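Local atomic coordinates of SloR (Streptococcus mutans, PDB entry 5CVI), a protein that probably binds DNA as a homodimer and regulates transcription in response to manganese, as a member of the DtxR/MntR family of metal-dependent regulators. Residues Pro3-Tyr8 with Lys43-Glu48; Asp177-Leu182 with Tyr191-Asp196. All coordinates share one frame; numbering follows the deposited sequence.

In the fold
From the N terminus, contact 1 comes first: Pro3-Tyr8, leading into helix 7-18, packs on Lys43-Glu48 at the end of helix 35-47, closing a largely helical loop within the N-terminal DNA-binding region. The chain then runs through the two-stranded sheet 51-54/60-61 and helices 63-85, 91-101 and 107-116 before reaching the FeoA domain. There contact 2 closes a much shorter loop, pairing Asp177-Leu182 with Tyr191-Asp196 in a beta hairpin. The two contacts follow in series, neither enclosing nor crossing the other. Their centres are about 40 Å apart, on opposite sides of the chain's centre, so each ties together its own part of the molecule.

Contact 1: residues Pro3-Tyr8 with Lys43-Glu48; sequences PNKEDY and KKLLLE. With ZN (zinc ion), chain H.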
# COMPACT_ATOMS: atom_id res chain seq x y z
N PRO B 3 -3.69 0.02 -14.69
CA PRO B 3 -3.88 -1.42 -14.47
C PRO B 3 -2.85 -2.22 -15.25
O PRO B 3 -2.68 -1.97 -16.44
CB PRO B 3 -5.28 -1.68 -15.03
CG PRO B 3 -5.93 -0.34 -15.13
CD PRO B 3 -4.83 0.63 -15.41
N ASN B 4 -2.18 -3.16 -14.60
CA ASN B 4 -1.21 -3.99 -15.31
C ASN B 4 -1.88 -5.17 -16.02
O ASN B 4 -3.09 -5.34 -15.92
CB ASN B 4 -0.10 -4.48 -14.38
CG ASN B 4 -0.52 -5.69 -13.57
OD1 ASN B 4 -1.62 -5.74 -13.03
ND2 ASN B 4 0.36 -6.69 -13.49
N LYS B 5 -1.08 -5.96 -16.72
CA LYS B 5 -1.58 -7.09 -17.49
C LYS B 5 -2.43 -8.07 -16.67
O LYS B 5 -3.37 -8.66 -17.19
CB LYS B 5 -0.42 -7.84 -18.15
CG LYS B 5 0.78 -8.04 -17.24
CD LYS B 5 1.92 -8.75 -17.93
CE LYS B 5 3.24 -8.52 -17.21
NZ LYS B 5 3.14 -8.77 -15.74
N GLU B 6 -2.09 -8.23 -15.40
CA GLU B 6 -2.70 -9.26 -14.56
C GLU B 6 -4.21 -9.09 -14.37
O GLU B 6 -4.93 -10.08 -14.19
CB GLU B 6 -1.98 -9.33 -13.20
CG GLU B 6 -0.51 -9.72 -13.31
CD GLU B 6 0.20 -9.76 -11.97
OE1 GLU B 6 -0.44 -9.45 -10.94
OE2 GLU B 6 1.40 -10.10 -11.95
N ASP B 7 -4.68 -7.85 -14.42
CA ASP B 7 -6.10 -7.56 -14.22
C ASP B 7 -6.99 -8.19 -15.29
O ASP B 7 -8.19 -8.36 -15.09
CB ASP B 7 -6.33 -6.05 -14.16
CG ASP B 7 -5.67 -5.41 -12.96
OD1 ASP B 7 -5.49 -6.11 -11.94
OD2 ASP B 7 -5.32 -4.21 -13.03
N TYR B 8 -6.38 -8.53 -16.42
CA TYR B 8 -7.09 -9.23 -17.48
C TYR B 8 -7.51 -10.61 -16.99
O TYR B 8 -8.55 -11.13 -17.38
CB TYR B 8 -6.19 -9.34 -18.72
CG TYR B 8 -6.84 -10.00 -19.91
CD1 TYR B 8 -7.67 -9.28 -20.76
CD2 TYR B 8 -6.62 -11.34 -20.20
CE1 TYR B 8 -8.27 -9.87 -21.86
CE2 TYR B 8 -7.20 -11.94 -21.29
CZ TYR B 8 -8.03 -11.21 -22.12
OH TYR B 8 -8.61 -11.81 -23.21
N LYS B 43 -0.71 -10.40 -24.86
CA LYS B 43 0.53 -10.87 -25.47
C LYS B 43 1.52 -11.30 -24.40
O LYS B 43 2.14 -12.36 -24.49
CB LYS B 43 1.12 -9.76 -26.34
CG LYS B 43 2.38 -10.14 -27.11
CD LYS B 43 2.90 -8.94 -27.90
CE LYS B 43 4.05 -9.30 -28.83
NZ LYS B 43 4.42 -8.14 -29.70
N LYS B 44 1.66 -10.47 -23.37
CA LYS B 44 2.56 -10.77 -22.26
C LYS B 44 2.07 -11.97 -21.45
O LYS B 44 2.86 -12.80 -21.01
CB LYS B 44 2.72 -9.54 -21.35
CG LYS B 44 3.46 -8.37 -22.00
CD LYS B 44 3.59 -7.19 -21.04
CE LYS B 44 4.54 -6.13 -21.57
NZ LYS B 44 4.12 -5.60 -22.89
N LEU B 45 0.75 -12.04 -21.26
CA LEU B 45 0.15 -13.12 -20.47
C LEU B 45 0.33 -14.49 -21.13
O LEU B 45 0.45 -15.51 -20.45
CB LEU B 45 -1.33 -12.83 -20.22
CG LEU B 45 -1.61 -11.54 -19.45
CD1 LEU B 45 -3.10 -11.22 -19.40
CD2 LEU B 45 -1.04 -11.62 -18.04
N LEU B 46 0.37 -14.50 -22.46
CA LEU B 46 0.59 -15.74 -23.21
C LEU B 46 2.02 -16.25 -23.03
O LEU B 46 2.25 -17.45 -22.88
CB LEU B 46 0.28 -15.53 -24.69
CG LEU B 46 -1.17 -15.21 -25.05
CD1 LEU B 46 -1.30 -14.83 -26.51
CD2 LEU B 46 -2.07 -16.39 -24.72
N LEU B 47 2.97 -15.32 -23.04
CA LEU B 47 4.38 -15.65 -22.89
C LEU B 47 4.70 -16.16 -21.49
O LEU B 47 5.55 -17.03 -21.31
CB LEU B 47 5.24 -14.42 -23.20
CG LEU B 47 5.08 -13.81 -24.59
CD1 LEU B 47 5.89 -12.53 -24.71
CD2 LEU B 47 5.49 -14.82 -25.66
N GLU B 48 4.00 -15.60 -20.51
CA GLU B 48 4.24 -15.94 -19.11
C GLU B 48 3.33 -17.07 -18.65
O GLU B 48 3.22 -17.36 -17.46
CB GLU B 48 4.12 -14.69 -18.23
CG GLU B 48 5.21 -13.67 -18.52
CD GLU B 48 4.87 -12.26 -18.06
OE1 GLU B 48 4.07 -12.11 -17.12
OE2 GLU B 48 5.42 -11.30 -18.65
ZN ZN H . -4.79 -5.37 -10.22
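Lys5 and Leu45 carry most of this contact, which is chiefly apolar; their CA atoms lie 6.9 Å apart. CD1 of Leu45 lies 3.4 Å from the backbone O of Lys5, and the other branch, CD2, meets Lys5 CB at 3.8 Å. The same CD1 also touches Tyr8 CD2 at 3.6 Å, approaching the ring obliquely, so that one methyl bridges Lys5 and Tyr8. CG of Tyr8 lies anti to its backbone N, beside the carbonyl carbon (chi1 -177°), and in this setting both CB and CD2 meet that methyl. The Tyr8 hydroxyl is hydrogen-bonded to Asn24, and the side chain also touches Val38, Met41 and Val42 of helix 35-47.

The aliphatic part of Lys5 adds a second patch: its CD rests 3.6 Å from Lys44 CB, the two side chains crossing at about a right angle.

Charge plays a weaker part. Lys5 bends at its last torsion (chi4 49°), which places NZ 3.7 Å from Glu48 OE1, a long salt bridge at the residue where helix 35-47 gives out. No hydrogen bond joins the two segments.

Metal binding occupies another side of the N-terminal segment. Asp7 has its CB turned away from Lys43-Glu48, and its OD1 binds a zinc ion at 2.0 Å, with Glu99, Glu102 and His103 completing the site. The type I turn from Asn4 to Asp7 thus lies between helix 35-47, probably the DNA-recognition helix as in relatives, and a zinc site reaching helix 91-101, an arrangement consistent with the metal-linked winged helix-turn-helix of DtxR/MntR regulators.

Contact 2: residues Asp177-Leu182 with Tyr191-Asp196; sequences DELRLL and YTIEKD
Ile193 packs against Leu181 and Leu179 across an antiparallel strand pair. Its CB is 3.6 Å from the backbone O of Arg180. From there the CG2 branch meets Leu181 CD1 at 3.8 Å, the two side chains crossing at about a right angle. On the other branch CG1 lies between the backbone N and the carbonyl carbon (chi1 75°), and the chain runs on extended to CD1, which reaches Leu179 CB at 3.8 Å and also touches its CD2.

Leu181 and Ile193 form a non-hydrogen-bonded pair, while Arg180 and Glu194 form the neighbouring hydrogen-bonded one: Arg180 N donates to Glu194 O at 2.8 Å, and Glu194 N donates back to Arg180 O. Leu182 N bonds to Thr192 O, also 2.8 Å. The Arg180 and Glu194 side chains lie side by side in a salt bridge, modelled doubtfully short. Beyond this pair, Lys195 NZ forms a salt bridge with Asp196 OD2 at 3.0 Å and a weaker one with Asp177 OD2, which is also hydrogen-bonded to Lys174 N.

Within the FeoA domain sheet, strand 178-185 of this hairpin is flanked by strand 151-158 and strand 190-195 by strand 198-203, with Tyr191 packed on helix 204-207.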
# COMPACT_ATOMS: atom_id res chain seq x y z
N ASP B 177 -30.94 -6.04 0.47
CA ASP B 177 -32.29 -5.55 0.21
C ASP B 177 -33.21 -6.67 -0.27
O ASP B 177 -32.81 -7.53 -1.06
CB ASP B 177 -32.27 -4.42 -0.82
CG ASP B 177 -32.06 -3.06 -0.19
OD1 ASP B 177 -32.32 -2.93 1.03
OD2 ASP B 177 -31.65 -2.13 -0.91
N GLU B 178 -34.45 -6.65 0.21
CA GLU B 178 -35.48 -7.56 -0.27
C GLU B 178 -36.18 -6.95 -1.49
O GLU B 178 -36.78 -5.88 -1.40
CB GLU B 178 -36.50 -7.85 0.83
CG GLU B 178 -35.97 -8.68 1.99
CD GLU B 178 -37.02 -8.96 3.05
OE1 GLU B 178 -38.13 -8.39 2.96
OE2 GLU B 178 -36.73 -9.74 3.98
N LEU B 179 -36.08 -7.62 -2.62
CA LEU B 179 -36.79 -7.19 -3.82
C LEU B 179 -37.66 -8.32 -4.37
O LEU B 179 -37.19 -9.44 -4.55
CB LEU B 179 -35.81 -6.67 -4.87
CG LEU B 179 -34.48 -7.41 -4.96
CD1 LEU B 179 -34.61 -8.68 -5.79
CD2 LEU B 179 -33.40 -6.50 -5.52
N ARG B 180 -38.93 -8.01 -4.63
CA ARG B 180 -39.87 -9.01 -5.12
C ARG B 180 -39.91 -8.99 -6.65
O ARG B 180 -40.27 -7.99 -7.26
CB ARG B 180 -41.27 -8.75 -4.53
CG ARG B 180 -42.34 -9.75 -4.96
CD ARG B 180 -43.68 -9.46 -4.29
NE ARG B 180 -43.69 -9.76 -2.86
CZ ARG B 180 -43.36 -8.90 -1.91
NH1 ARG B 180 -43.00 -7.66 -2.22
NH2 ARG B 180 -43.40 -9.27 -0.63
N LEU B 181 -39.53 -10.12 -7.25
CA LEU B 181 -39.58 -10.26 -8.70
C LEU B 181 -41.01 -10.56 -9.15
O LEU B 181 -41.54 -11.64 -8.86
CB LEU B 181 -38.64 -11.36 -9.17
CG LEU B 181 -38.67 -11.67 -10.67
CD1 LEU B 181 -38.36 -10.41 -11.47
CD2 LEU B 181 -37.70 -12.78 -11.03
N LEU B 182 -41.61 -9.62 -9.87
CA LEU B 182 -43.00 -9.76 -10.29
C LEU B 182 -43.13 -10.57 -11.58
O LEU B 182 -43.97 -11.46 -11.68
CB LEU B 182 -43.63 -8.38 -10.48
CG LEU B 182 -43.66 -7.48 -9.25
CD1 LEU B 182 -44.30 -6.15 -9.59
CD2 LEU B 182 -44.40 -8.16 -8.11
N TYR B 191 -36.40 -7.37 -16.20
CA TYR B 191 -37.06 -8.03 -15.08
C TYR B 191 -37.74 -6.98 -14.21
O TYR B 191 -37.09 -6.08 -13.68
CB TYR B 191 -36.05 -8.84 -14.26
CG TYR B 191 -35.39 -9.97 -15.03
CD1 TYR B 191 -34.36 -9.72 -15.93
CD2 TYR B 191 -35.79 -11.29 -14.86
CE1 TYR B 191 -33.76 -10.74 -16.64
CE2 TYR B 191 -35.19 -12.32 -15.56
CZ TYR B 191 -34.18 -12.04 -16.45
OH TYR B 191 -33.58 -13.06 -17.16
N THR B 192 -39.06 -7.09 -14.07
CA THR B 192 -39.82 -6.13 -13.27
C THR B 192 -39.89 -6.56 -11.81
O THR B 192 -40.49 -7.59 -11.47
CB THR B 192 -41.24 -5.92 -13.83
OG1 THR B 192 -41.16 -5.32 -15.13
CG2 THR B 192 -42.03 -4.99 -12.91
N ILE B 193 -39.25 -5.78 -10.94
CA ILE B 193 -39.18 -6.10 -9.52
C ILE B 193 -39.85 -5.02 -8.68
O ILE B 193 -40.04 -3.90 -9.13
CB ILE B 193 -37.73 -6.28 -9.06
CG1 ILE B 193 -37.04 -4.92 -8.94
CG2 ILE B 193 -36.97 -7.19 -10.02
CD1 ILE B 193 -35.66 -4.99 -8.32
N GLU B 194 -40.18 -5.38 -7.44
CA GLU B 194 -40.84 -4.45 -6.53
C GLU B 194 -40.02 -4.30 -5.24
O GLU B 194 -39.68 -5.29 -4.59
CB GLU B 194 -42.26 -4.93 -6.22
CG GLU B 194 -43.02 -4.07 -5.21
CD GLU B 194 -42.70 -4.42 -3.77
OE1 GLU B 194 -42.41 -5.60 -3.49
OE2 GLU B 194 -42.73 -3.51 -2.92
N LYS B 195 -39.72 -3.06 -4.89
CA LYS B 195 -38.99 -2.75 -3.67
C LYS B 195 -39.65 -1.59 -2.94
O LYS B 195 -39.80 -0.50 -3.50
CB LYS B 195 -37.53 -2.39 -3.99
CG LYS B 195 -36.80 -1.72 -2.84
CD LYS B 195 -35.50 -1.08 -3.29
CE LYS B 195 -34.95 -0.15 -2.22
NZ LYS B 195 -34.78 -0.83 -0.91
N ASP B 196 -40.05 -1.82 -1.69
CA ASP B 196 -40.67 -0.79 -0.87
C ASP B 196 -41.93 -0.21 -1.50
O ASP B 196 -42.24 0.97 -1.33
CB ASP B 196 -39.67 0.33 -0.57
CG ASP B 196 -38.47 -0.16 0.20
OD1 ASP B 196 -38.63 -1.09 1.02
OD2 ASP B 196 -37.36 0.38 -0.01